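Local atomic coordinates of octaprenyl Pyrophosphate Synthase (Helicobacter pylori, PDB entry 3TC1), a protein that probably catalyses the magnesium-dependent elongation of an allylic diphosphate with isopentenyl diphosphate units to give octaprenyl diphosphate. Residues Val144-Phe148 against Leu244-Lys249; Gln153-Arg157 against Thr225-Leu230; Leu159-Thr163 against Met194-Ile198; Asn191-Ala195 against Tyr279-Ala283; Ile198-Leu202 against Thr272-Ala276. Numbering follows the deposited sequence.

Contact 1: Val144-Phe148 against Leu244-Lys249; sequences VGECF and LISYFK
This is a surface contact between a beta turn and a helix end: the loop leaving helix 121-144 meets the C-terminal end of helix 238-246 and the loop beyond it. Val144-Cys147 form a type I beta turn; Cys147 is then extended, and Phe148 (-52/135, chi1 t) points toward the other segment, its CA 6.3 Å from CA of Ile245. Its flat apolar ring takes a CH-pi contact on one face, with Ile245 CG1 4.1 Å from the centroid, and Phe148 CE1 reaches Leu244 CD2 at 4.0 Å. Phe248 (chi1 t) slides beneath the turn: its CZ lies 3.4 Å from Gly145 O and 3.4 Å from Cys147 C. Lys249 adopts a left-handed backbone (59/13); its extended chain sends NZ to Gly145 O in a weak 3.3 Å hydrogen bond. A water 2.6 Å from both Lys249 NZ and Glu146 O bridges them. A long lysine suits this exposed edge, since its ammonium can reach the turn's carbonyls. The loop between helices 121-144 and 152-177 is thus packed on helix 238-246 at the edge of the all-helical polyprenyl synthase fold.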
# COMPACT_ATOMS: atom_id res chain seq x y z
N VAL B 144 -17.11 2.26 -10.82
CA VAL B 144 -18.08 1.69 -11.75
C VAL B 144 -19.18 0.99 -10.93
O VAL B 144 -20.33 0.89 -11.36
CB VAL B 144 -17.42 0.67 -12.72
CG1 VAL B 144 -18.49 -0.00 -13.58
CG2 VAL B 144 -16.41 1.38 -13.62
N GLY B 145 -18.80 0.52 -9.75
CA GLY B 145 -19.74 -0.18 -8.88
C GLY B 145 -20.74 0.69 -8.14
O GLY B 145 -21.52 0.18 -7.34
N GLU B 146 -20.71 2.00 -8.39
CA GLU B 146 -21.64 2.92 -7.73
C GLU B 146 -23.05 2.80 -8.29
O GLU B 146 -24.02 3.20 -7.65
CB GLU B 146 -21.16 4.36 -7.86
CG GLU B 146 -20.03 4.73 -6.92
CD GLU B 146 -19.72 6.22 -6.92
OE1 GLU B 146 -20.65 7.01 -6.66
OE2 GLU B 146 -18.56 6.59 -7.20
N CYS B 147 -23.18 2.27 -9.51
CA CYS B 147 -24.49 2.10 -10.12
C CYS B 147 -24.44 0.96 -11.12
O CYS B 147 -23.37 0.56 -11.56
CB CYS B 147 -24.94 3.39 -10.82
SG CYS B 147 -23.97 3.82 -12.28
N PHE B 148 -25.61 0.42 -11.47
CA PHE B 148 -25.66 -0.67 -12.43
C PHE B 148 -24.89 -0.28 -13.68
O PHE B 148 -25.03 0.84 -14.17
CB PHE B 148 -27.11 -0.99 -12.81
CG PHE B 148 -27.24 -2.10 -13.81
CD1 PHE B 148 -27.23 -3.43 -13.40
CD2 PHE B 148 -27.35 -1.81 -15.17
CE1 PHE B 148 -27.32 -4.46 -14.34
CE2 PHE B 148 -27.43 -2.83 -16.11
CZ PHE B 148 -27.42 -4.16 -15.70
N LEU B 244 -34.01 -6.08 -12.92
CA LEU B 244 -32.61 -6.36 -12.65
C LEU B 244 -31.94 -5.13 -12.06
O LEU B 244 -31.23 -5.22 -11.06
CB LEU B 244 -31.88 -6.80 -13.93
CG LEU B 244 -30.41 -7.16 -13.73
CD1 LEU B 244 -30.29 -8.33 -12.76
CD2 LEU B 244 -29.79 -7.51 -15.08
N ILE B 245 -32.16 -3.97 -12.68
CA ILE B 245 -31.57 -2.74 -12.19
C ILE B 245 -32.04 -2.44 -10.76
O ILE B 245 -31.25 -2.03 -9.91
CB ILE B 245 -31.90 -1.54 -13.11
CG1 ILE B 245 -31.20 -1.72 -14.46
CG2 ILE B 245 -31.45 -0.23 -12.45
CD1 ILE B 245 -31.48 -0.62 -15.46
N SER B 246 -33.32 -2.67 -10.50
CA SER B 246 -33.87 -2.42 -9.17
C SER B 246 -33.26 -3.38 -8.14
O SER B 246 -33.26 -3.09 -6.94
CB SER B 246 -35.39 -2.62 -9.18
OG SER B 246 -35.71 -4.00 -9.18
N TYR B 247 -32.75 -4.52 -8.59
CA TYR B 247 -32.15 -5.46 -7.65
C TYR B 247 -30.68 -5.17 -7.39
O TYR B 247 -30.04 -5.83 -6.57
CB TYR B 247 -32.31 -6.90 -8.16
CG TYR B 247 -33.75 -7.36 -8.25
CD1 TYR B 247 -34.74 -6.77 -7.46
CD2 TYR B 247 -34.12 -8.39 -9.13
CE1 TYR B 247 -36.07 -7.20 -7.54
CE2 TYR B 247 -35.44 -8.82 -9.20
CZ TYR B 247 -36.41 -8.23 -8.41
OH TYR B 247 -37.72 -8.64 -8.49
N PHE B 248 -30.14 -4.16 -8.08
CA PHE B 248 -28.74 -3.78 -7.90
C PHE B 248 -28.47 -3.52 -6.41
O PHE B 248 -29.21 -2.79 -5.76
CB PHE B 248 -28.44 -2.52 -8.72
CG PHE B 248 -27.01 -2.06 -8.66
CD1 PHE B 248 -26.00 -2.82 -9.23
CD2 PHE B 248 -26.67 -0.87 -8.02
CE1 PHE B 248 -24.66 -2.40 -9.19
CE2 PHE B 248 -25.34 -0.43 -7.97
CZ PHE B 248 -24.34 -1.20 -8.55
N LYS B 249 -27.40 -4.13 -5.89
CA LYS B 249 -27.00 -3.99 -4.49
C LYS B 249 -28.04 -4.42 -3.46
O LYS B 249 -27.89 -4.12 -2.27
CB LYS B 249 -26.55 -2.56 -4.19
CG LYS B 249 -25.13 -2.28 -4.62
CD LYS B 249 -24.68 -0.88 -4.25
CE LYS B 249 -23.24 -0.65 -4.68
NZ LYS B 249 -22.75 0.70 -4.32
O HOH W 1 -24.18 2.75 -5.13

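Contact 2: Gln153-Arg157 against Thr225-Leu230; sequences QKYWR and TTLPYL
Where the chain turns into helix 227-233, the aromatic side chains of helical Gln153-Arg157 cover its first turn. Thr225 (-91/87) is still in the loop, and its O lies 3.8 Å from Tyr155 CD1. Thr226 (-75/172) occupies the N-cap position, although its side chain makes no capping bond. It sets the register, its CA 7.1 Å from CA of Tyr155, and that CA packs 3.6 Å from Tyr155 CE1 while the CA-to-CB bond points away. Leu227 opens the helix: its N sits over one face of the Tyr155 ring, 3.4 Å from CZ, so the flat ring can lie against bare backbone. Leu227 CB is 3.8 Å from Tyr155 CE2, and its CD2 meets Trp156 CH2 at 3.8 Å. One turn on, Leu230 (chi1 m, chi2 t), whose N bonds Thr226 O at 3.0 Å, points back and places CD1 3.5 Å from Tyr155 CG. Tyr155 takes chi1 t to reach across; Trp156 takes m and comes in from the side. Tyrosine suits a buried site with a polar far end, since its hydroxyl hydrogen-bonds the carboxylate of Asp201. The contact joins helices 152-177 and 227-233 and is flanked by two more: Trp156 also touches Met194 and Ile198 of helix 182-205, while Leu227 and Pro228 lean on Thr275 and Thr272 of helix 268-286.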
# COMPACT_ATOMS: atom_id res chain seq x y z
N GLN B 153 -17.23 -2.94 -21.88
CA GLN B 153 -15.83 -2.53 -22.01
C GLN B 153 -15.23 -2.11 -20.67
O GLN B 153 -14.04 -2.32 -20.42
CB GLN B 153 -15.69 -1.41 -23.03
CG GLN B 153 -16.16 -1.79 -24.43
CD GLN B 153 -15.59 -3.13 -24.91
OE1 GLN B 153 -16.34 -3.99 -25.38
NE2 GLN B 153 -14.28 -3.30 -24.79
N LYS B 154 -16.05 -1.52 -19.80
CA LYS B 154 -15.55 -1.09 -18.49
C LYS B 154 -15.25 -2.31 -17.65
O LYS B 154 -14.28 -2.34 -16.90
CB LYS B 154 -16.59 -0.21 -17.79
CG LYS B 154 -16.92 1.07 -18.54
CD LYS B 154 -17.90 1.93 -17.75
CE LYS B 154 -18.32 3.15 -18.56
NZ LYS B 154 -19.34 3.95 -17.84
N TYR B 155 -16.09 -3.34 -17.79
CA TYR B 155 -15.93 -4.59 -17.07
C TYR B 155 -14.62 -5.25 -17.48
O TYR B 155 -13.83 -5.67 -16.62
CB TYR B 155 -17.11 -5.53 -17.41
CG TYR B 155 -16.94 -6.95 -16.93
CD1 TYR B 155 -17.09 -7.28 -15.59
CD2 TYR B 155 -16.60 -7.96 -17.83
CE1 TYR B 155 -16.91 -8.59 -15.15
CE2 TYR B 155 -16.42 -9.27 -17.41
CZ TYR B 155 -16.58 -9.58 -16.07
OH TYR B 155 -16.39 -10.88 -15.65
N TRP B 156 -14.38 -5.34 -18.78
CA TRP B 156 -13.16 -5.96 -19.30
C TRP B 156 -11.91 -5.22 -18.82
O TRP B 156 -10.89 -5.85 -18.53
CB TRP B 156 -13.20 -5.98 -20.83
CG TRP B 156 -14.22 -6.94 -21.38
CD1 TRP B 156 -15.16 -6.67 -22.34
CD2 TRP B 156 -14.38 -8.31 -21.03
NE1 TRP B 156 -15.91 -7.80 -22.59
CE2 TRP B 156 -15.45 -8.82 -21.81
CE3 TRP B 156 -13.73 -9.17 -20.13
CZ2 TRP B 156 -15.88 -10.15 -21.71
CZ3 TRP B 156 -14.16 -10.49 -20.04
CH2 TRP B 156 -15.23 -10.97 -20.83
N ARG B 157 -11.99 -3.90 -18.75
CA ARG B 157 -10.85 -3.11 -18.28
C ARG B 157 -10.56 -3.44 -16.82
O ARG B 157 -9.40 -3.57 -16.42
CB ARG B 157 -11.15 -1.62 -18.44
CG ARG B 157 -10.01 -0.73 -18.00
CD ARG B 157 -10.25 0.73 -18.35
NE ARG B 157 -9.12 1.56 -17.95
CZ ARG B 157 -9.00 2.85 -18.24
NH1 ARG B 157 -9.95 3.47 -18.94
NH2 ARG B 157 -7.94 3.53 -17.84
N THR B 225 -21.36 -5.53 -11.51
CA THR B 225 -22.14 -6.08 -12.61
C THR B 225 -21.20 -6.94 -13.45
O THR B 225 -20.60 -6.47 -14.42
CB THR B 225 -22.75 -4.98 -13.50
OG1 THR B 225 -23.46 -4.04 -12.68
CG2 THR B 225 -23.74 -5.60 -14.49
N THR B 226 -21.06 -8.21 -13.06
CA THR B 226 -20.17 -9.15 -13.73
C THR B 226 -20.71 -9.64 -15.07
O THR B 226 -21.86 -9.37 -15.42
CB THR B 226 -19.88 -10.36 -12.81
OG1 THR B 226 -21.11 -11.01 -12.46
CG2 THR B 226 -19.21 -9.89 -11.52
N LEU B 227 -19.88 -10.36 -15.82
CA LEU B 227 -20.27 -10.85 -17.14
C LEU B 227 -21.66 -11.49 -17.22
O LEU B 227 -22.44 -11.17 -18.11
CB LEU B 227 -19.21 -11.82 -17.69
CG LEU B 227 -19.36 -12.15 -19.19
CD1 LEU B 227 -19.45 -10.86 -20.00
CD2 LEU B 227 -18.18 -13.00 -19.65
N PRO B 228 -21.98 -12.42 -16.30
CA PRO B 228 -23.31 -13.03 -16.37
C PRO B 228 -24.43 -11.99 -16.42
O PRO B 228 -25.37 -12.10 -17.20
CB PRO B 228 -23.37 -13.87 -15.09
CG PRO B 228 -21.94 -14.27 -14.90
CD PRO B 228 -21.19 -12.99 -15.20
N TYR B 229 -24.32 -10.96 -15.57
CA TYR B 229 -25.32 -9.90 -15.51
C TYR B 229 -25.32 -9.04 -16.76
O TYR B 229 -26.37 -8.58 -17.21
CB TYR B 229 -25.08 -9.05 -14.26
CG TYR B 229 -25.35 -9.81 -12.98
CD1 TYR B 229 -26.64 -9.89 -12.45
CD2 TYR B 229 -24.32 -10.49 -12.32
CE1 TYR B 229 -26.90 -10.63 -11.29
CE2 TYR B 229 -24.58 -11.24 -11.16
CZ TYR B 229 -25.87 -11.30 -10.66
OH TYR B 229 -26.12 -12.02 -9.51
N LEU B 230 -24.13 -8.81 -17.31
CA LEU B 230 -24.00 -8.02 -18.53
C LEU B 230 -24.65 -8.75 -19.70
O LEU B 230 -25.43 -8.17 -20.46
CB LEU B 230 -22.52 -7.77 -18.83
CG LEU B 230 -21.86 -6.81 -17.83
CD1 LEU B 230 -20.35 -6.96 -17.85
CD2 LEU B 230 -22.29 -5.38 -18.18

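Contact 3: Leu159-Thr163 against Met194-Ile198; sequences LEDKT and MAFQI
Helices 152-177 and 182-205 of the all-alpha prenyl synthase fold cross here nearly at right angles: the short axes of 159-163 and 194-198 make 95° and come within 10.0 Å, leaving side chains to fill the gap. The CA atoms come nearest at Glu160-Met194 (6.9 Å) and Thr163-Gln197 (6.8 Å). Leu159 points toward the other helix with an off-rotamer chi1 of -109°; its CG lies 3.5 Å from Gln197 CG and its CD2 3.9 Å from Ile198 CG1, so a branched, compact side chain fills the space against these two residues. Met194 leaves its helix sideways, but three consecutive m torsions fold it so that SD lies 3.6 Å from Glu160 CG. Its flexible thioether can follow the aliphatic stem of the glutamate and also touch Trp156 and Tyr279. Gln197 (chi1 t, chi2 p) serves two roles. Its aliphatic part packs on Leu159, while its NE2 donates to Asp201 OD1, at the aspartate-rich end of the same helix near the bound magnesium ion. An amide can donate there and still accept on its other side. The acceptor is met by Thr163, at the end of the wider pi-type turn 160-163. Chi1 m turns its methyl CG2 to the edge of the Phe196 ring, 4.0 Å from CD2, and its hydroxyl OG1 donates to Gln197 OE1 at 2.9 Å.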
# COMPACT_ATOMS: atom_id res chain seq x y z
N LEU B 159 -11.37 -6.27 -15.18
CA LEU B 159 -10.85 -7.63 -15.09
C LEU B 159 -9.37 -7.68 -15.43
O LEU B 159 -8.59 -8.35 -14.75
CB LEU B 159 -11.61 -8.58 -16.02
CG LEU B 159 -12.53 -9.57 -15.30
CD1 LEU B 159 -13.62 -8.77 -14.60
CD2 LEU B 159 -13.13 -10.58 -16.27
N GLU B 160 -8.99 -6.97 -16.48
CA GLU B 160 -7.60 -6.92 -16.92
C GLU B 160 -6.70 -6.25 -15.88
O GLU B 160 -5.62 -6.75 -15.55
CB GLU B 160 -7.51 -6.17 -18.25
CG GLU B 160 -8.16 -6.89 -19.43
CD GLU B 160 -8.52 -5.94 -20.56
OE1 GLU B 160 -7.94 -4.84 -20.62
OE2 GLU B 160 -9.38 -6.30 -21.39
N ASP B 161 -7.16 -5.11 -15.35
CA ASP B 161 -6.38 -4.39 -14.35
C ASP B 161 -6.30 -5.08 -13.00
O ASP B 161 -5.22 -5.16 -12.41
CB ASP B 161 -6.94 -2.98 -14.16
CG ASP B 161 -6.55 -2.03 -15.27
OD1 ASP B 161 -5.61 -2.36 -16.02
OD2 ASP B 161 -7.16 -0.95 -15.39
N LYS B 162 -7.43 -5.56 -12.49
CA LYS B 162 -7.46 -6.21 -11.18
C LYS B 162 -6.98 -7.65 -11.12
O LYS B 162 -6.52 -8.10 -10.07
CB LYS B 162 -8.86 -6.15 -10.58
CG LYS B 162 -9.27 -4.79 -10.06
CD LYS B 162 -10.51 -4.91 -9.18
CE LYS B 162 -10.23 -5.77 -7.95
NZ LYS B 162 -11.45 -5.96 -7.11
N THR B 163 -7.08 -8.38 -12.22
CA THR B 163 -6.67 -9.78 -12.20
C THR B 163 -5.72 -10.29 -13.28
O THR B 163 -4.69 -10.87 -12.98
CB THR B 163 -7.91 -10.72 -12.23
OG1 THR B 163 -8.75 -10.44 -11.10
CG2 THR B 163 -7.49 -12.18 -12.19
N MET B 194 -7.60 -13.95 -17.68
CA MET B 194 -8.92 -13.53 -18.15
C MET B 194 -9.92 -14.67 -17.92
O MET B 194 -11.00 -14.46 -17.36
CB MET B 194 -8.88 -13.17 -19.65
CG MET B 194 -8.08 -11.91 -19.98
SD MET B 194 -8.71 -10.41 -19.17
CE MET B 194 -10.04 -9.95 -20.28
N ALA B 195 -9.55 -15.88 -18.33
CA ALA B 195 -10.42 -17.04 -18.15
C ALA B 195 -10.67 -17.28 -16.66
O ALA B 195 -11.80 -17.54 -16.24
CB ALA B 195 -9.80 -18.27 -18.78
N PHE B 196 -9.61 -17.18 -15.87
CA PHE B 196 -9.69 -17.39 -14.44
C PHE B 196 -10.72 -16.49 -13.75
O PHE B 196 -11.52 -16.97 -12.95
CB PHE B 196 -8.33 -17.16 -13.78
CG PHE B 196 -8.36 -17.24 -12.29
CD1 PHE B 196 -8.45 -18.47 -11.64
CD2 PHE B 196 -8.35 -16.08 -11.52
CE1 PHE B 196 -8.53 -18.54 -10.25
CE2 PHE B 196 -8.43 -16.14 -10.13
CZ PHE B 196 -8.52 -17.37 -9.49
N GLN B 197 -10.71 -15.20 -14.06
CA GLN B 197 -11.64 -14.28 -13.42
C GLN B 197 -13.07 -14.43 -13.94
O GLN B 197 -14.03 -14.18 -13.21
CB GLN B 197 -11.18 -12.83 -13.59
CG GLN B 197 -11.98 -11.84 -12.74
CD GLN B 197 -11.95 -12.20 -11.26
OE1 GLN B 197 -10.89 -12.32 -10.65
NE2 GLN B 197 -13.13 -12.37 -10.67
N ILE B 198 -13.22 -14.83 -15.20
CA ILE B 198 -14.56 -15.02 -15.75
C ILE B 198 -15.20 -16.22 -15.03
O ILE B 198 -16.36 -16.16 -14.61
CB ILE B 198 -14.50 -15.27 -17.28
CG1 ILE B 198 -14.07 -13.99 -17.99
CG2 ILE B 198 -15.88 -15.70 -17.80
CD1 ILE B 198 -13.75 -14.19 -19.47

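Contact 4: Asn191-Ala195 against Tyr279-Ala283; sequences NFGMA and YSKKA
Helix segments 191-195 and 279-283 run antiparallel, at 157° (signed crossing angle -157°), and their axes approach to 7.8 Å, a close pairing helped by Ala195 and Ala283. Asn191 (chi1 m) stands where the backbones are closest, its CA 5.0 Å from CA of Tyr279. It points across, its CB 3.9 Å from Ala283 N and 4.2 Å from Ala283 CB, and its side chain lies near Tyr279 and Lys282. The CA-to-CB bond of Phe192 points away, and its side chain packs on Val302; here it contributes its backbone N, 4.2 Å from Ala283 CB. Met194 points toward the partner helix: its CB lies over one face of the Tyr279 ring, 3.6 Å from the centroid and 11° off the normal, a CH-pi contact. The folded m, m, m side chain holds SD 5.3 Å from that centroid in an oblique Met-aromatic contact. Ala195 brings CB to 3.8 Å from Tyr279 CB and 4.1 Å from Ser280 N; its small methyl suits the close spacing. Tyr279 takes chi1 m, laying its ring along the first helix. Alanine methyls against backbone, and an aromatic face against methionine, imply an interface in which shape and dispersion weigh heavily.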
# COMPACT_ATOMS: atom_id res chain seq x y z
N ASN B 191 -4.11 -14.46 -20.87
CA ASN B 191 -5.31 -15.19 -21.24
C ASN B 191 -5.79 -16.11 -20.11
O ASN B 191 -6.99 -16.23 -19.89
CB ASN B 191 -5.07 -15.96 -22.54
CG ASN B 191 -4.95 -15.04 -23.74
OD1 ASN B 191 -3.85 -14.73 -24.20
ND2 ASN B 191 -6.09 -14.60 -24.26
N PHE B 192 -4.87 -16.74 -19.40
CA PHE B 192 -5.25 -17.61 -18.29
C PHE B 192 -5.94 -16.76 -17.24
O PHE B 192 -6.92 -17.18 -16.63
CB PHE B 192 -4.01 -18.27 -17.65
CG PHE B 192 -4.33 -19.08 -16.42
CD1 PHE B 192 -4.64 -20.43 -16.52
CD2 PHE B 192 -4.38 -18.47 -15.17
CE1 PHE B 192 -4.99 -21.17 -15.38
CE2 PHE B 192 -4.73 -19.20 -14.03
CZ PHE B 192 -5.04 -20.56 -14.14
N GLY B 193 -5.41 -15.56 -17.01
CA GLY B 193 -5.97 -14.64 -16.03
C GLY B 193 -7.37 -14.19 -16.40
O GLY B 193 -8.23 -14.04 -15.53
N MET B 194 -7.60 -13.95 -17.68
CA MET B 194 -8.92 -13.53 -18.15
C MET B 194 -9.92 -14.67 -17.92
O MET B 194 -11.00 -14.46 -17.36
CB MET B 194 -8.88 -13.17 -19.65
CG MET B 194 -8.08 -11.91 -19.98
SD MET B 194 -8.71 -10.41 -19.17
CE MET B 194 -10.04 -9.95 -20.28
N ALA B 195 -9.55 -15.88 -18.33
CA ALA B 195 -10.42 -17.04 -18.15
C ALA B 195 -10.67 -17.28 -16.66
O ALA B 195 -11.80 -17.54 -16.24
CB ALA B 195 -9.80 -18.27 -18.78
N TYR B 279 -10.51 -17.73 -24.02
CA TYR B 279 -9.26 -17.37 -23.38
C TYR B 279 -8.45 -18.60 -23.00
O TYR B 279 -7.22 -18.61 -23.13
CB TYR B 279 -9.53 -16.53 -22.13
CG TYR B 279 -10.02 -15.15 -22.46
CD1 TYR B 279 -9.19 -14.23 -23.10
CD2 TYR B 279 -11.32 -14.76 -22.16
CE1 TYR B 279 -9.64 -12.95 -23.41
CE2 TYR B 279 -11.79 -13.48 -22.47
CZ TYR B 279 -10.93 -12.58 -23.10
OH TYR B 279 -11.38 -11.33 -23.42
N SER B 280 -9.12 -19.64 -22.54
CA SER B 280 -8.44 -20.87 -22.15
C SER B 280 -7.73 -21.46 -23.37
O SER B 280 -6.59 -21.93 -23.26
CB SER B 280 -9.45 -21.88 -21.60
OG SER B 280 -8.81 -23.09 -21.25
N LYS B 281 -8.41 -21.42 -24.51
CA LYS B 281 -7.84 -21.94 -25.76
C LYS B 281 -6.62 -21.11 -26.15
O LYS B 281 -5.60 -21.66 -26.56
CB LYS B 281 -8.88 -21.90 -26.88
CG LYS B 281 -10.06 -22.85 -26.68
CD LYS B 281 -10.99 -22.83 -27.88
CE LYS B 281 -12.22 -23.70 -27.64
NZ LYS B 281 -11.88 -25.13 -27.45
N LYS B 282 -6.74 -19.79 -26.02
CA LYS B 282 -5.63 -18.90 -26.36
C LYS B 282 -4.42 -19.20 -25.47
O LYS B 282 -3.29 -19.22 -25.94
CB LYS B 282 -6.06 -17.43 -26.21
CG LYS B 282 -7.04 -16.97 -27.29
CD LYS B 282 -7.57 -15.55 -27.05
CE LYS B 282 -6.50 -14.48 -27.25
NZ LYS B 282 -7.03 -13.10 -26.98
N ALA B 283 -4.67 -19.47 -24.19
CA ALA B 283 -3.58 -19.78 -23.27
C ALA B 283 -2.82 -21.03 -23.74
O ALA B 283 -1.60 -21.02 -23.87
CB ALA B 283 -4.12 -20.00 -21.86

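Contact 5: Ile198-Leu202 against Thr272-Ala276; sequences IIDDL and TLKTA. With MG (magnesium ion), chain D.
Apolar packing joins two antiparallel helix segments, 198-202 and 272-276, at 161° (signed crossing angle -161°) with axes 9.6 Å apart; CA pairs are Ile198-Ala276 (6.0 Å) and Leu202-Thr272 (7.2 Å). Ile198 CG2 meets Ala276 CB and Thr272 CG2, each at 3.8 Å. Ile199 (m, m) brings CD1 to 3.8 Å from both Leu273 CD1 and Ala276 CB, and Leu202 CD1 lies 3.8 Å from Thr272 CG2. Threonine suits a buried face here because its methyl packs across while Thr272 OG1 bonds Ile268 O within its own helix. No hydrogen bond crosses. Metal binding involves residues that take no part in the packing on 272-276: Asp200 (chi1 t) gives OD2 to the magnesium ion at 2.2 Å, and five waters at 2.3-2.5 Å complete six ligands. One of these waters donates to Asp201 OD1 (2.7 Å), another to Asp200 O (2.4 Å). A helix apolar on one face and acidic on another fits the second DDxxD motif of polyprenyl synthases, which in relatives binds magnesium and diphosphate.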
# COMPACT_ATOMS: atom_id res chain seq x y z
N ILE B 198 -13.22 -14.83 -15.20
CA ILE B 198 -14.56 -15.02 -15.75
C ILE B 198 -15.20 -16.22 -15.03
O ILE B 198 -16.36 -16.16 -14.61
CB ILE B 198 -14.50 -15.27 -17.28
CG1 ILE B 198 -14.07 -13.99 -17.99
CG2 ILE B 198 -15.88 -15.70 -17.80
CD1 ILE B 198 -13.75 -14.19 -19.47
N ILE B 199 -14.42 -17.29 -14.86
CA ILE B 199 -14.91 -18.49 -14.18
C ILE B 199 -15.20 -18.16 -12.71
O ILE B 199 -16.13 -18.70 -12.10
CB ILE B 199 -13.89 -19.65 -14.25
CG1 ILE B 199 -13.74 -20.13 -15.70
CG2 ILE B 199 -14.31 -20.79 -13.33
CD1 ILE B 199 -15.05 -20.60 -16.33
N ASP B 200 -14.39 -17.28 -12.14
CA ASP B 200 -14.60 -16.91 -10.75
C ASP B 200 -15.92 -16.15 -10.63
O ASP B 200 -16.70 -16.39 -9.71
CB ASP B 200 -13.47 -16.03 -10.24
CG ASP B 200 -13.67 -15.62 -8.81
OD1 ASP B 200 -13.51 -16.48 -7.92
OD2 ASP B 200 -14.02 -14.45 -8.59
N ASP B 201 -16.18 -15.25 -11.57
CA ASP B 201 -17.43 -14.49 -11.55
C ASP B 201 -18.59 -15.46 -11.79
O ASP B 201 -19.68 -15.30 -11.25
CB ASP B 201 -17.43 -13.41 -12.64
CG ASP B 201 -16.50 -12.25 -12.31
OD1 ASP B 201 -15.93 -12.24 -11.19
OD2 ASP B 201 -16.34 -11.35 -13.17
N LEU B 202 -18.34 -16.48 -12.61
CA LEU B 202 -19.36 -17.46 -12.92
C LEU B 202 -19.71 -18.27 -11.66
O LEU B 202 -20.88 -18.47 -11.35
CB LEU B 202 -18.88 -18.38 -14.04
CG LEU B 202 -19.87 -19.40 -14.60
CD1 LEU B 202 -21.14 -18.69 -15.05
CD2 LEU B 202 -19.24 -20.15 -15.76
N THR B 272 -21.51 -17.55 -20.80
CA THR B 272 -20.41 -17.04 -19.99
C THR B 272 -19.23 -18.00 -20.07
O THR B 272 -18.08 -17.60 -20.26
CB THR B 272 -20.83 -16.87 -18.51
OG1 THR B 272 -21.90 -15.92 -18.42
CG2 THR B 272 -19.66 -16.38 -17.66
N LEU B 273 -19.53 -19.29 -19.93
CA LEU B 273 -18.51 -20.32 -19.97
C LEU B 273 -17.74 -20.31 -21.28
O LEU B 273 -16.52 -20.43 -21.29
CB LEU B 273 -19.16 -21.69 -19.74
CG LEU B 273 -18.25 -22.92 -19.73
CD1 LEU B 273 -17.12 -22.72 -18.72
CD2 LEU B 273 -19.07 -24.16 -19.38
N LYS B 274 -18.46 -20.16 -22.39
CA LYS B 274 -17.82 -20.12 -23.71
C LYS B 274 -16.89 -18.92 -23.86
O LYS B 274 -15.86 -19.01 -24.53
CB LYS B 274 -18.88 -20.09 -24.81
CG LYS B 274 -19.66 -21.39 -24.96
CD LYS B 274 -20.61 -21.32 -26.14
CE LYS B 274 -21.40 -22.62 -26.29
NZ LYS B 274 -20.51 -23.78 -26.58
N THR B 275 -17.23 -17.80 -23.23
CA THR B 275 -16.37 -16.62 -23.32
C THR B 275 -15.03 -16.95 -22.67
O THR B 275 -13.98 -16.57 -23.18
CB THR B 275 -17.02 -15.41 -22.62
OG1 THR B 275 -18.34 -15.21 -23.15
CG2 THR B 275 -16.20 -14.15 -22.84
N ALA B 276 -15.08 -17.67 -21.55
CA ALA B 276 -13.87 -18.07 -20.83
C ALA B 276 -13.06 -19.09 -21.62
O ALA B 276 -11.83 -19.05 -21.62
CB ALA B 276 -14.23 -18.64 -19.46
MG MG D . -15.49 -13.79 -7.03
O HOH W 2 -16.77 -15.91 -7.32
O HOH W 3 -14.52 -14.89 -5.27
O HOH W 4 -16.60 -12.69 -8.66
O HOH W 5 -17.08 -12.79 -5.61
O HOH W 6 -14.03 -11.75 -7.06

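Overall arrangement
Contacts 2, 4 and 5 are buried, contact 3 is partly so, and contact 1 lies at the surface, where water and a lysine join the aromatics. Helix 182-205 is the common element: contact 3 sets helix 152-177 across it, while contacts 4 and 5 pair it along its length with helix 268-286, closer-packed at 191-195 than near the metal. Contacts 3 and 4 share Met194 and Ala195; contacts 3 and 5 share Ile198. Contact 2 brings in helix 227-233 and reaches contact 5 through a probable hydrogen bond, Tyr155 OH to Asp201 OD2 at 2.5 Å. It also touches contact 1, where Phe148 CE1 lies 3.8 Å from Thr225 CG2. Polar links also occur around Gln197, Asp201 and the magnesium ion, whereas helix pairing in contacts 4 and 5 is mainly apolar.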